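Coatomer subunit delta (Saccharomyces cerevisiae, PDB 5FJZ) binds the tryptophan-based motif of Dsl1 through the mu-homology domain described here and, as a coatomer subunit, probably supports retrograde Golgi-to-ER transport of dilysine-tagged proteins. Local coordinates at residues D30-S35 with P114-S119; D63-S68 with S81-K86; F69-H74 with G105-R110; D139-Y144 with A204-I209; V155-P160 with I192-I197. All coordinates share one frame; numbering follows the deposited sequence.

Contact 1 (D30-S35 with P114-S119)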
# COMPACT_ATOMS: atom_id res chain seq x y z
N ASP A 30 -0.11 -27.60 13.69
CA ASP A 30 0.36 -28.40 14.81
C ASP A 30 1.38 -27.70 15.70
O ASP A 30 1.85 -28.28 16.64
CB ASP A 30 0.92 -29.77 14.36
CG ASP A 30 2.33 -29.67 13.73
OD1 ASP A 30 2.85 -28.57 13.45
OD2 ASP A 30 2.93 -30.71 13.48
N GLY A 31 1.60 -26.41 15.48
CA GLY A 31 2.45 -25.64 16.31
C GLY A 31 3.90 -25.61 15.84
O GLY A 31 4.72 -25.03 16.53
N THR A 32 4.24 -26.25 14.74
CA THR A 32 5.64 -26.16 14.29
C THR A 32 5.92 -24.73 13.82
O THR A 32 5.17 -24.23 12.98
CB THR A 32 5.91 -27.08 13.09
OG1 THR A 32 5.59 -28.42 13.47
CG2 THR A 32 7.37 -27.03 12.67
N ILE A 33 6.98 -24.13 14.31
CA ILE A 33 7.38 -22.75 13.92
C ILE A 33 7.87 -22.76 12.49
O ILE A 33 8.81 -23.48 12.12
CB ILE A 33 8.35 -22.18 14.91
CG1 ILE A 33 7.77 -22.18 16.34
CG2 ILE A 33 8.72 -20.76 14.52
CD1 ILE A 33 8.80 -22.03 17.42
N HIS A 34 7.24 -21.97 11.62
CA HIS A 34 7.78 -21.67 10.29
C HIS A 34 8.76 -20.54 10.14
O HIS A 34 9.76 -20.70 9.48
CB HIS A 34 6.54 -21.42 9.37
CG HIS A 34 6.88 -20.99 7.99
ND1 HIS A 34 6.91 -19.66 7.63
CD2 HIS A 34 7.25 -21.70 6.91
CE1 HIS A 34 7.33 -19.58 6.39
NE2 HIS A 34 7.53 -20.81 5.92
N SER A 35 8.54 -19.42 10.88
CA SER A 35 9.33 -18.24 10.69
C SER A 35 8.92 -17.24 11.66
O SER A 35 7.85 -17.36 12.30
CB SER A 35 9.11 -17.61 9.31
OG SER A 35 7.71 -17.36 9.11
N PRO A 114 14.33 -18.76 11.53
CA PRO A 114 13.76 -19.73 10.61
C PRO A 114 12.82 -20.80 11.28
O PRO A 114 12.41 -20.63 12.42
CB PRO A 114 15.05 -20.38 10.04
CG PRO A 114 15.89 -20.46 11.26
CD PRO A 114 15.69 -19.21 12.01
N ALA A 115 12.53 -21.84 10.55
CA ALA A 115 11.65 -22.91 10.99
C ALA A 115 12.21 -23.54 12.28
O ALA A 115 13.44 -23.61 12.46
CB ALA A 115 11.50 -23.90 9.92
N GLU A 116 11.32 -23.80 13.20
CA GLU A 116 11.61 -24.48 14.47
C GLU A 116 12.53 -23.67 15.43
O GLU A 116 13.08 -24.23 16.34
CB GLU A 116 12.23 -25.84 14.19
CG GLU A 116 11.49 -26.64 13.17
CD GLU A 116 11.93 -28.11 13.27
OE1 GLU A 116 13.07 -28.38 12.92
OE2 GLU A 116 11.19 -28.96 13.79
N ASP A 117 12.66 -22.35 15.25
CA ASP A 117 13.49 -21.55 16.13
C ASP A 117 12.60 -20.59 16.88
O ASP A 117 11.89 -19.79 16.23
CB ASP A 117 14.51 -20.81 15.27
CG ASP A 117 15.44 -19.92 16.06
OD1 ASP A 117 15.08 -19.47 17.19
OD2 ASP A 117 16.52 -19.63 15.51
N ASP A 118 12.58 -20.68 18.22
CA ASP A 118 11.67 -19.91 19.06
C ASP A 118 12.30 -18.71 19.72
O ASP A 118 11.65 -18.06 20.58
CB ASP A 118 10.95 -20.80 20.11
CG ASP A 118 11.93 -21.49 21.08
OD1 ASP A 118 13.03 -20.95 21.29
OD2 ASP A 118 11.60 -22.58 21.59
N SER A 119 13.52 -18.36 19.33
CA SER A 119 14.23 -17.33 20.06
C SER A 119 13.59 -15.96 20.03
O SER A 119 13.73 -15.16 21.00
CB SER A 119 15.72 -17.25 19.63
OG SER A 119 15.81 -16.95 18.26

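Contact 2 (D63-S68 with S81-K86)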
# COMPACT_ATOMS: atom_id res chain seq x y z
N ASP A 63 24.51 -5.29 22.70
CA ASP A 63 25.56 -5.44 21.71
C ASP A 63 25.22 -4.76 20.35
O ASP A 63 24.60 -5.37 19.46
CB ASP A 63 25.70 -6.90 21.46
CG ASP A 63 26.82 -7.24 20.54
OD1 ASP A 63 27.65 -6.40 20.12
OD2 ASP A 63 26.91 -8.45 20.22
N VAL A 64 25.85 -3.63 20.12
CA VAL A 64 25.62 -2.86 18.86
C VAL A 64 26.40 -3.41 17.63
O VAL A 64 26.21 -2.93 16.51
CB VAL A 64 25.94 -1.39 19.10
CG1 VAL A 64 25.07 -0.86 20.23
CG2 VAL A 64 27.41 -1.17 19.44
N ARG A 65 27.27 -4.42 17.86
CA ARG A 65 27.98 -5.07 16.74
C ARG A 65 27.40 -6.43 16.41
O ARG A 65 27.99 -7.23 15.69
CB ARG A 65 29.46 -5.13 17.08
CG ARG A 65 30.03 -3.69 17.03
CD ARG A 65 31.30 -3.69 16.19
NE ARG A 65 32.09 -2.47 16.29
CZ ARG A 65 32.48 -1.73 15.26
NH1 ARG A 65 32.11 -2.05 14.04
NH2 ARG A 65 33.22 -0.66 15.45
N ASP A 66 26.20 -6.71 16.90
CA ASP A 66 25.53 -7.96 16.55
C ASP A 66 24.91 -7.71 15.16
O ASP A 66 23.89 -7.04 15.04
CB ASP A 66 24.44 -8.28 17.55
CG ASP A 66 23.73 -9.57 17.26
OD1 ASP A 66 23.89 -10.16 16.16
OD2 ASP A 66 22.95 -10.03 18.12
N LYS A 67 25.55 -8.27 14.16
CA LYS A 67 25.12 -7.98 12.79
C LYS A 67 23.70 -8.59 12.49
O LYS A 67 23.04 -8.17 11.53
CB LYS A 67 26.13 -8.54 11.85
CG LYS A 67 27.41 -7.68 11.84
CD LYS A 67 28.33 -8.11 10.73
CE LYS A 67 29.65 -7.33 10.80
NZ LYS A 67 30.48 -7.83 9.68
N SER A 68 23.31 -9.63 13.23
CA SER A 68 22.01 -10.29 12.93
C SER A 68 20.87 -9.30 13.24
O SER A 68 19.71 -9.57 12.82
CB SER A 68 21.85 -11.60 13.72
OG SER A 68 21.80 -11.37 15.12
N SER A 81 29.83 6.95 16.00
CA SER A 81 29.59 7.08 17.46
C SER A 81 28.64 6.01 18.05
O SER A 81 28.81 5.60 19.19
CB SER A 81 29.00 8.43 17.83
OG SER A 81 29.92 9.44 17.54
N PHE A 82 27.65 5.60 17.29
CA PHE A 82 26.78 4.53 17.77
C PHE A 82 27.56 3.20 17.93
O PHE A 82 27.50 2.48 18.97
CB PHE A 82 25.62 4.35 16.77
CG PHE A 82 24.91 3.07 16.96
CD1 PHE A 82 24.02 2.91 18.03
CD2 PHE A 82 25.09 2.02 16.08
CE1 PHE A 82 23.32 1.72 18.20
CE2 PHE A 82 24.39 0.84 16.25
CZ PHE A 82 23.55 0.69 17.32
N LEU A 83 28.31 2.89 16.89
CA LEU A 83 29.13 1.68 16.87
C LEU A 83 30.27 1.70 17.90
O LEU A 83 30.51 0.69 18.59
CB LEU A 83 29.73 1.48 15.48
CG LEU A 83 29.18 0.49 14.46
CD1 LEU A 83 27.78 0.01 14.79
CD2 LEU A 83 29.34 0.97 13.00
N SER A 84 30.92 2.85 18.04
CA SER A 84 32.08 3.01 18.96
C SER A 84 31.74 3.05 20.40
O SER A 84 32.38 2.36 21.20
CB SER A 84 32.86 4.25 18.60
OG SER A 84 33.36 4.08 17.30
N THR A 85 30.72 3.80 20.77
CA THR A 85 30.39 4.04 22.18
C THR A 85 28.93 3.88 22.58
O THR A 85 28.59 4.23 23.72
CB THR A 85 30.71 5.51 22.58
OG1 THR A 85 30.97 6.26 21.39
CG2 THR A 85 31.93 5.59 23.50
N LYS A 86 28.09 3.37 21.67
CA LYS A 86 26.65 3.14 21.95
C LYS A 86 25.92 4.42 22.21
O LYS A 86 25.08 4.49 23.11
CB LYS A 86 26.52 2.14 23.12
CG LYS A 86 27.35 0.88 22.91
CD LYS A 86 27.13 -0.20 24.00
CE LYS A 86 28.24 -1.28 23.93
NZ LYS A 86 27.91 -2.47 24.79

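Contact 3 (F69-H74 with G105-R110)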
# COMPACT_ATOMS: atom_id res chain seq x y z
N PHE A 69 21.13 -8.21 13.95
CA PHE A 69 20.15 -7.16 14.19
C PHE A 69 20.05 -6.04 13.13
O PHE A 69 19.08 -5.32 13.15
CB PHE A 69 20.29 -6.56 15.59
CG PHE A 69 19.62 -7.39 16.64
CD1 PHE A 69 18.29 -7.24 16.90
CD2 PHE A 69 20.31 -8.38 17.30
CE1 PHE A 69 17.67 -8.03 17.87
CE2 PHE A 69 19.72 -9.17 18.28
CZ PHE A 69 18.37 -9.00 18.56
N GLN A 70 20.99 -6.00 12.20
CA GLN A 70 21.19 -4.91 11.22
C GLN A 70 20.76 -3.56 11.80
O GLN A 70 19.78 -3.00 11.34
CB GLN A 70 20.37 -5.20 9.93
CG GLN A 70 21.14 -5.99 8.92
CD GLN A 70 22.04 -5.06 8.08
OE1 GLN A 70 23.00 -4.46 8.57
NE2 GLN A 70 21.74 -4.98 6.81
N PHE A 71 21.44 -3.14 12.83
CA PHE A 71 21.26 -1.84 13.47
C PHE A 71 21.51 -0.78 12.38
O PHE A 71 22.46 -0.85 11.62
CB PHE A 71 22.15 -1.64 14.66
CG PHE A 71 21.73 -2.33 15.90
CD1 PHE A 71 20.58 -1.94 16.57
CD2 PHE A 71 22.47 -3.40 16.41
CE1 PHE A 71 20.17 -2.56 17.70
CE2 PHE A 71 22.05 -4.01 17.57
CZ PHE A 71 20.92 -3.59 18.22
N LYS A 72 20.58 0.14 12.27
CA LYS A 72 20.63 1.13 11.16
C LYS A 72 20.27 2.43 11.80
O LYS A 72 19.24 2.54 12.47
CB LYS A 72 19.68 0.76 10.03
CG LYS A 72 19.80 1.67 8.81
CD LYS A 72 18.50 1.75 8.02
CE LYS A 72 18.19 0.43 7.27
NZ LYS A 72 17.50 -0.61 8.13
N THR A 73 21.18 3.38 11.72
CA THR A 73 20.97 4.71 12.27
C THR A 73 20.35 5.62 11.18
O THR A 73 20.48 5.44 9.97
CB THR A 73 22.28 5.41 12.75
OG1 THR A 73 23.23 5.30 11.69
CG2 THR A 73 22.81 4.81 14.05
N HIS A 74 19.56 6.51 11.67
CA HIS A 74 18.94 7.51 10.78
C HIS A 74 20.04 8.25 10.03
O HIS A 74 21.13 8.49 10.61
CB HIS A 74 18.09 8.43 11.64
CG HIS A 74 17.37 9.46 10.86
ND1 HIS A 74 18.01 10.58 10.37
CD2 HIS A 74 16.10 9.52 10.45
CE1 HIS A 74 17.12 11.33 9.73
NE2 HIS A 74 15.96 10.70 9.75
N GLY A 105 12.61 8.96 14.69
CA GLY A 105 13.18 7.60 14.57
C GLY A 105 14.69 7.69 14.40
O GLY A 105 15.19 8.36 13.46
N VAL A 106 15.43 7.19 15.37
CA VAL A 106 16.90 7.42 15.34
C VAL A 106 17.66 6.15 15.04
O VAL A 106 18.81 6.18 14.62
CB VAL A 106 17.45 8.16 16.58
CG1 VAL A 106 16.92 9.62 16.66
CG2 VAL A 106 17.27 7.41 17.87
N LEU A 107 17.05 5.03 15.38
CA LEU A 107 17.70 3.76 15.26
C LEU A 107 16.65 2.71 14.99
O LEU A 107 15.55 2.74 15.59
CB LEU A 107 18.49 3.45 16.56
CG LEU A 107 19.17 2.09 16.60
CD1 LEU A 107 20.42 2.13 15.72
CD2 LEU A 107 19.61 1.81 18.06
N ARG A 108 16.95 1.78 14.13
CA ARG A 108 16.08 0.65 13.78
C ARG A 108 16.89 -0.64 13.73
O ARG A 108 18.13 -0.64 13.57
CB ARG A 108 15.56 0.84 12.33
CG ARG A 108 14.44 1.82 12.24
CD ARG A 108 14.18 2.07 10.76
NE ARG A 108 12.89 2.74 10.58
CZ ARG A 108 12.49 3.26 9.42
NH1 ARG A 108 13.29 3.22 8.34
NH2 ARG A 108 11.31 3.84 9.34
N TRP A 109 16.19 -1.75 13.92
CA TRP A 109 16.77 -3.07 13.93
C TRP A 109 15.77 -4.05 13.40
O TRP A 109 14.60 -3.81 13.41
CB TRP A 109 17.36 -3.42 15.33
CG TRP A 109 16.43 -3.36 16.48
CD1 TRP A 109 15.78 -4.43 17.06
CD2 TRP A 109 16.09 -2.21 17.23
NE1 TRP A 109 15.00 -3.95 18.16
CE2 TRP A 109 15.24 -2.61 18.30
CE3 TRP A 109 16.53 -0.87 17.22
CZ2 TRP A 109 14.71 -1.72 19.13
CZ3 TRP A 109 15.99 -0.02 18.08
CH2 TRP A 109 15.11 -0.40 19.01
N ARG A 110 16.26 -5.20 12.95
CA ARG A 110 15.45 -6.26 12.43
C ARG A 110 16.17 -7.58 12.54
O ARG A 110 17.32 -7.69 12.12
CB ARG A 110 15.14 -6.01 10.95
CG ARG A 110 14.14 -6.99 10.37
CD ARG A 110 13.61 -6.52 9.02
NE ARG A 110 14.54 -6.81 7.98
CZ ARG A 110 14.59 -7.96 7.31
NH1 ARG A 110 13.67 -8.87 7.44
NH2 ARG A 110 15.49 -8.13 6.36

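Contact 4 (D139-Y144 with A204-I209)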
# COMPACT_ATOMS: atom_id res chain seq x y z
N ASP A 139 -15.08 -27.93 16.62
CA ASP A 139 -14.65 -27.73 17.96
C ASP A 139 -13.13 -27.46 17.86
O ASP A 139 -12.34 -28.29 17.38
CB ASP A 139 -14.93 -28.94 18.90
CG ASP A 139 -16.41 -29.24 19.10
OD1 ASP A 139 -17.30 -28.38 19.00
OD2 ASP A 139 -16.73 -30.39 19.40
N VAL A 140 -12.76 -26.23 18.18
CA VAL A 140 -11.43 -25.76 18.08
C VAL A 140 -10.80 -25.60 19.40
O VAL A 140 -11.43 -25.05 20.33
CB VAL A 140 -11.41 -24.36 17.39
CG1 VAL A 140 -10.00 -23.85 17.24
CG2 VAL A 140 -12.08 -24.44 16.01
N ILE A 141 -9.52 -25.95 19.50
CA ILE A 141 -8.73 -25.64 20.64
C ILE A 141 -7.44 -24.95 20.18
O ILE A 141 -6.69 -25.47 19.35
CB ILE A 141 -8.35 -26.95 21.46
CG1 ILE A 141 -9.60 -27.65 21.96
CG2 ILE A 141 -7.37 -26.61 22.59
CD1 ILE A 141 -9.36 -28.94 22.78
N ILE A 142 -7.24 -23.77 20.70
CA ILE A 142 -6.02 -23.04 20.50
C ILE A 142 -5.25 -23.12 21.80
O ILE A 142 -5.64 -22.55 22.85
CB ILE A 142 -6.27 -21.53 20.14
CG1 ILE A 142 -7.14 -21.42 18.92
CG2 ILE A 142 -4.88 -20.89 19.86
CD1 ILE A 142 -7.64 -19.99 18.58
N GLU A 143 -4.06 -23.67 21.69
CA GLU A 143 -3.15 -23.71 22.82
C GLU A 143 -2.02 -22.77 22.66
O GLU A 143 -1.46 -22.65 21.63
CB GLU A 143 -2.56 -25.12 22.96
CG GLU A 143 -3.61 -26.02 23.59
CD GLU A 143 -3.19 -27.45 23.66
OE1 GLU A 143 -2.35 -27.87 22.82
OE2 GLU A 143 -3.72 -28.12 24.59
N TYR A 144 -1.77 -22.06 23.71
CA TYR A 144 -0.75 -21.03 23.74
C TYR A 144 0.17 -21.18 24.95
O TYR A 144 -0.24 -21.68 26.02
CB TYR A 144 -1.42 -19.67 23.74
CG TYR A 144 -2.50 -19.44 24.80
CD1 TYR A 144 -2.17 -19.05 26.10
CD2 TYR A 144 -3.83 -19.54 24.47
CE1 TYR A 144 -3.15 -18.88 27.08
CE2 TYR A 144 -4.82 -19.31 25.42
CZ TYR A 144 -4.48 -19.02 26.72
OH TYR A 144 -5.49 -18.81 27.67
N ALA A 204 -5.17 -22.35 27.17
CA ALA A 204 -5.93 -22.77 26.00
C ALA A 204 -7.19 -22.00 25.87
O ALA A 204 -7.84 -21.60 26.91
CB ALA A 204 -6.26 -24.26 26.13
N LEU A 205 -7.59 -21.85 24.64
CA LEU A 205 -8.95 -21.33 24.33
C LEU A 205 -9.68 -22.36 23.49
O LEU A 205 -9.22 -22.73 22.39
CB LEU A 205 -8.82 -20.00 23.54
CG LEU A 205 -10.09 -19.41 22.97
CD1 LEU A 205 -11.07 -19.02 24.06
CD2 LEU A 205 -9.84 -18.13 22.12
N ALA A 206 -10.93 -22.63 23.86
CA ALA A 206 -11.69 -23.61 23.19
C ALA A 206 -13.08 -23.13 22.87
O ALA A 206 -13.74 -22.50 23.70
CB ALA A 206 -11.74 -24.91 24.10
N PHE A 207 -13.53 -23.40 21.66
CA PHE A 207 -14.84 -22.95 21.19
C PHE A 207 -15.30 -23.77 20.06
O PHE A 207 -14.51 -24.50 19.43
CB PHE A 207 -14.78 -21.43 20.84
CG PHE A 207 -13.74 -21.12 19.85
CD1 PHE A 207 -12.39 -21.05 20.23
CD2 PHE A 207 -14.03 -21.07 18.56
CE1 PHE A 207 -11.39 -20.81 19.27
CE2 PHE A 207 -13.04 -20.87 17.60
CZ PHE A 207 -11.71 -20.71 17.97
N THR A 208 -16.60 -23.63 19.74
CA THR A 208 -17.18 -24.20 18.61
C THR A 208 -17.68 -23.11 17.66
O THR A 208 -18.31 -22.19 18.10
CB THR A 208 -18.38 -25.08 19.05
OG1 THR A 208 -17.92 -26.09 19.98
CG2 THR A 208 -18.95 -25.79 17.85
N ILE A 209 -17.35 -23.26 16.42
CA ILE A 209 -17.65 -22.27 15.40
C ILE A 209 -18.04 -22.97 14.14
O ILE A 209 -17.48 -24.00 13.78
CB ILE A 209 -16.43 -21.31 15.19
CG1 ILE A 209 -16.82 -20.11 14.30
CG2 ILE A 209 -15.24 -22.04 14.59
CD1 ILE A 209 -15.75 -18.97 14.34

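Contact 5 (V155-P160 with I192-I197)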
# COMPACT_ATOMS: atom_id res chain seq x y z
N VAL A 155 -5.79 -10.24 24.81
CA VAL A 155 -5.29 -10.94 23.61
C VAL A 155 -6.47 -11.44 22.75
O VAL A 155 -7.43 -12.00 23.25
CB VAL A 155 -4.45 -12.11 24.04
CG1 VAL A 155 -3.86 -12.91 22.87
CG2 VAL A 155 -3.36 -11.64 24.99
N ILE A 156 -6.40 -11.17 21.47
CA ILE A 156 -7.48 -11.40 20.54
C ILE A 156 -7.10 -12.43 19.50
O ILE A 156 -6.06 -12.33 18.80
CB ILE A 156 -7.95 -10.08 19.91
CG1 ILE A 156 -8.47 -9.19 21.06
CG2 ILE A 156 -9.09 -10.36 18.96
CD1 ILE A 156 -8.90 -7.82 20.62
N PHE A 157 -7.92 -13.47 19.43
CA PHE A 157 -7.80 -14.48 18.36
C PHE A 157 -8.87 -14.31 17.29
O PHE A 157 -10.07 -14.14 17.63
CB PHE A 157 -7.92 -15.89 18.99
CG PHE A 157 -6.91 -16.15 20.06
CD1 PHE A 157 -7.17 -15.71 21.39
CD2 PHE A 157 -5.77 -16.84 19.80
CE1 PHE A 157 -6.21 -15.89 22.38
CE2 PHE A 157 -4.81 -17.03 20.77
CZ PHE A 157 -5.06 -16.59 22.07
N THR A 158 -8.46 -14.29 16.04
CA THR A 158 -9.40 -14.05 14.92
C THR A 158 -9.41 -15.27 14.01
O THR A 158 -8.40 -15.77 13.59
CB THR A 158 -9.10 -12.73 14.15
OG1 THR A 158 -9.22 -11.71 15.13
CG2 THR A 158 -10.10 -12.54 13.01
N ILE A 159 -10.61 -15.75 13.73
CA ILE A 159 -10.89 -16.83 12.87
C ILE A 159 -11.58 -16.25 11.65
O ILE A 159 -12.61 -15.57 11.79
CB ILE A 159 -11.87 -17.90 13.52
CG1 ILE A 159 -11.42 -18.23 14.92
CG2 ILE A 159 -11.92 -19.12 12.63
CD1 ILE A 159 -10.00 -18.76 15.02
N PRO A 160 -11.08 -16.56 10.42
CA PRO A 160 -11.59 -15.93 9.14
C PRO A 160 -12.89 -16.50 8.53
O PRO A 160 -12.98 -16.77 7.32
CB PRO A 160 -10.45 -16.11 8.21
CG PRO A 160 -9.83 -17.39 8.67
CD PRO A 160 -9.89 -17.35 10.17
N ILE A 192 -12.28 -13.33 19.15
CA ILE A 192 -12.50 -13.76 20.56
C ILE A 192 -11.39 -13.22 21.39
O ILE A 192 -10.20 -13.44 21.10
CB ILE A 192 -12.55 -15.33 20.74
CG1 ILE A 192 -13.64 -15.89 19.88
CG2 ILE A 192 -12.73 -15.60 22.25
CD1 ILE A 192 -13.55 -17.42 19.65
N LYS A 193 -11.73 -12.55 22.47
CA LYS A 193 -10.77 -11.99 23.33
C LYS A 193 -10.64 -12.75 24.57
O LYS A 193 -11.64 -13.10 25.18
CB LYS A 193 -11.20 -10.59 23.71
CG LYS A 193 -10.33 -9.84 24.70
CD LYS A 193 -10.45 -8.31 24.56
CE LYS A 193 -11.21 -7.67 25.68
NZ LYS A 193 -12.58 -8.19 25.87
N ILE A 194 -9.42 -12.88 25.03
CA ILE A 194 -9.12 -13.41 26.33
C ILE A 194 -8.57 -12.29 27.21
O ILE A 194 -7.75 -11.47 26.77
CB ILE A 194 -8.18 -14.63 26.20
CG1 ILE A 194 -9.04 -15.87 26.37
CG2 ILE A 194 -7.09 -14.71 27.25
CD1 ILE A 194 -8.40 -17.04 25.69
N SER A 195 -9.02 -12.24 28.45
CA SER A 195 -8.64 -11.15 29.36
C SER A 195 -7.18 -11.07 29.70
O SER A 195 -6.60 -9.98 29.69
CB SER A 195 -9.46 -11.26 30.66
OG SER A 195 -9.91 -9.98 31.02
N LYS A 196 -6.55 -12.22 29.97
CA LYS A 196 -5.16 -12.29 30.34
C LYS A 196 -4.49 -13.59 29.90
O LYS A 196 -5.11 -14.66 29.95
CB LYS A 196 -5.00 -12.30 31.88
CG LYS A 196 -5.43 -11.02 32.59
CD LYS A 196 -5.43 -11.23 34.10
CE LYS A 196 -6.42 -10.33 34.82
NZ LYS A 196 -5.96 -8.92 34.89
N ILE A 197 -3.22 -13.47 29.61
CA ILE A 197 -2.26 -14.58 29.53
C ILE A 197 -1.15 -14.27 30.52
O ILE A 197 -0.31 -13.39 30.27
CB ILE A 197 -1.65 -14.86 28.15
CG1 ILE A 197 -2.76 -15.15 27.16
CG2 ILE A 197 -0.71 -16.09 28.19
CD1 ILE A 197 -2.27 -15.40 25.72

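Contact 1 (D30-S35 with P114-S119)
The carbonyl oxygen Ile33 O is approached by two neighbouring residues of one turn: Glu116 N donates to it at 2.8 Å, from above the carbonyl plane, and Ala115 CA adds a CA-H...O contact at 3.1 Å. Both donors sit at the corner of the type II turn Pro114-Asp117, where Glu116 has positive phi. The Ile33 side chain reaches past this turn. Its chi1 of -57° puts CG2 anti to the backbone N, where it rests 3.7 Å from Asp117 O, while Ile33 CD1 lies equally close to Asp118 CB. Thr32 and Glu116 run side by side, Thr32 CG2 touching Glu116 CG at 4.2 Å. Behind them, the bond from Thr32 N to Asp30 OD1 makes an Asx turn, and Thr32 OG1 adds a second bond to the same oxygen at 2.7 Å, from the same face of the carboxylate; Asp30 OD2 forms a salt bridge with Lys67 of the second subunit. An alanine in place of Thr32 would probably leave Asp30 OD1 gripped less firmly, without the hydroxyl, and Glu116 CG without its methyl neighbour. The turn docks where strand 33-46 begins, at a classic beta bulge in which His34 and Ser35 both face Glu26 of strand 15-27.

Contact 2 (D63-S68 with S81-K86)
Val64 lays its CB and CG1 against the tip of the Phe82 ring, Val64 CG1 coming within 3.6 Å of Phe82 CZ in an oblique approach, the two side chains sliding past each other in opposite directions. Its chi1 of -58° sets CG1 anti to the carbonyl carbon and CG2 between the backbone N and the carbonyl carbon. Val64 CG2 meets the helix backbone there, 3.7 Å from Leu83 O, and the Lys86 chain closes over the same valine, Lys86 CG standing 3.9 Å from Val64 CG1. Beyond CG that lysine runs extended to its ammonium, which hydrogen-bonds to the carbonyls of Ile62 and Asp60. The valine thus packs a loop of the mu-homology domain, through a type I turn from Asp63 to Asp66, against helix 79-85. An Asx turn overlaps it, Asp63 OD1 accepting from Arg65 N at 3.0 Å, the donor lying above the carboxylate plane. Next to it, Leu83 CD1 lies 3.8 Å from Val64 O. Arg65 crosses Leu83 at about a right angle and puts one face of its guanidinium over Leu83 CG, which Arg65 NH1 approaches to 3.9 Å, although a second conformer of this arginine makes that contact less certain. Lys86 N donates to Phe82 O at 2.9 Å, and Lys86 is the first residue to leave helical geometry, with positive phi.

Contact 3 (F69-H74 with G105-R110)
Trp109 CD1 lies at the edge of the Phe69 ring, near its plane and 3.8 Å from Phe69 CD1. The Phe71 ring has Phe69 CB over one face, and Trp109 CB approaches Phe71 CD1 obliquely at 3.8 Å. Both rings meet the indole obliquely, the planes of Phe69 and Phe71 turned 60° and 50° from its five-membered ring. Leu107 CD2 packs beside Phe71, next to this aromatic cluster, and Trp109 NE1 donates to Glu21. The backbones pair antiparallel. Lys72 and Arg108 exchange two bonds of 2.9 Å (N to O each way), Arg110 N reaches Phe69 O at 2.8 Å, and His74 N reaches Val106 O at 3.1 Å. His74 CD2 meets Gly105 O at 3.4 Å. The pair ends in the Dsl1 peptide site: His74 stacks on an aromatic side chain of the bound peptide, Arg108 makes a cation-pi contact with an aromatic side chain of the peptide, and Gly105 O accepts a hydrogen bond, the setting in which this mu-homology domain takes up a tryptophan-based motif.

Contact 4 (D139-Y144 with A204-I209)
Val140 and Phe207 lie side by side and point the same way, the valine CB sitting over one face of the Phe207 ring, offset toward the rim, in a CH-pi contact 4.0 Å from its centroid. A chi1 of 56° sets Phe207 CG between the backbone N and the carbonyl carbon, from where the ring lies alongside Val140. At the ring edge and in its plane Ile142 CD1 touches Phe207 CE1 at 3.9 Å. Tyr144, farther along, turns a ring face to the backbone of the partner strand, with Tyr144 CZ 3.4 Å from Ala204 N, whose hydrogen goes to Thr175 OG1; its side chain also touches Phe157 and Ile194. On the reverse face Ile141 CG1 meets Ala206 CB at 4.1 Å, and Asp139 and Thr208 lie side by side; Thr208 OG1 donates to Asp139 OD1 at 2.6 Å on the anti side of the carboxylate and is itself met by Asn170. Between the faces runs a regular antiparallel ladder, from Leu205 N to Ile142 O at 2.7 Å up to Phe207 N to Val140 O at 3.0 Å. An alanine at Tyr144 would probably leave a gap over Ala204 N and deprive Ile194 and Phe157 of an aromatic neighbour. Strands 137-146 and 202-210 are the two middle strands of a four-stranded sheet, flanked by 123-131 and 168-169, and its side bearing Ile142, Leu205 and Phe207 packs against strands 155-159 and 190-194.

Contact 5 (V155-P160 with I192-I197)
An antiparallel strand pair in the large mixed sheet is formed where Val155 and Phe157 sit opposite Ile194 and Ile192. Both Ile192 bonds are tight, Phe157 N to Ile192 O and Ile192 N to Phe157 O each measuring 2.8 Å. At the other pair, Ile194 N meets Val155 O at 2.8 Å, nearly straight, whereas the return bond from Val155 N to Ile194 O is weak, bent to 130° at the hydrogen. A chi1 of -57° puts Phe157 CG anti to the carbonyl carbon; Ile192 O lies in plane at the edge of the ring, 3.8 Å from Phe157 CD1. Strand 155-159 has strand 220-229 on its other side, and Phe157, Ile192 and Ile194 face strand 202-210, so the pair helps build one wall of a beta sandwich in the mu-homology domain. Phe157 CE1 approaches Ile194 CD1 obliquely at 4.1 Å, in one of two conformers modelled for the isoleucine. The chain then turns a corner at Ser195, and Ile197 swings back to cross Val155 at about a right angle, Ile197 CD1 4.0 Å from Val155 CG2. On the reverse face Ile156 CG1 rests on Lys193 CB at 4.1 Å, crossing it obliquely, while the lysine bends farther out to pair its NZ with Glu180 in a salt bridge.

From the N terminus, residues 30-35 open the first long loop, which contact 1 closes at 114-119. Contacts 2 and 3 are nested inside it and cross, their segments alternating as 63-68, 69-74, 81-86 and 105-110; they touch where Phe82 packs on Phe71 and Leu107, tying helix 79-85 to the edge of the large sheet. Contact 1 reaches strand 33-46 and contact 3 strand 104-113, neighbours in that sheet, and all three touch the second subunit. Contact 4 opens later, at 139-144, and closes at 204-209, enclosing contact 5; there the two meet face to face, the four-stranded sheet against strands 155-159 and 190-194 of the large one.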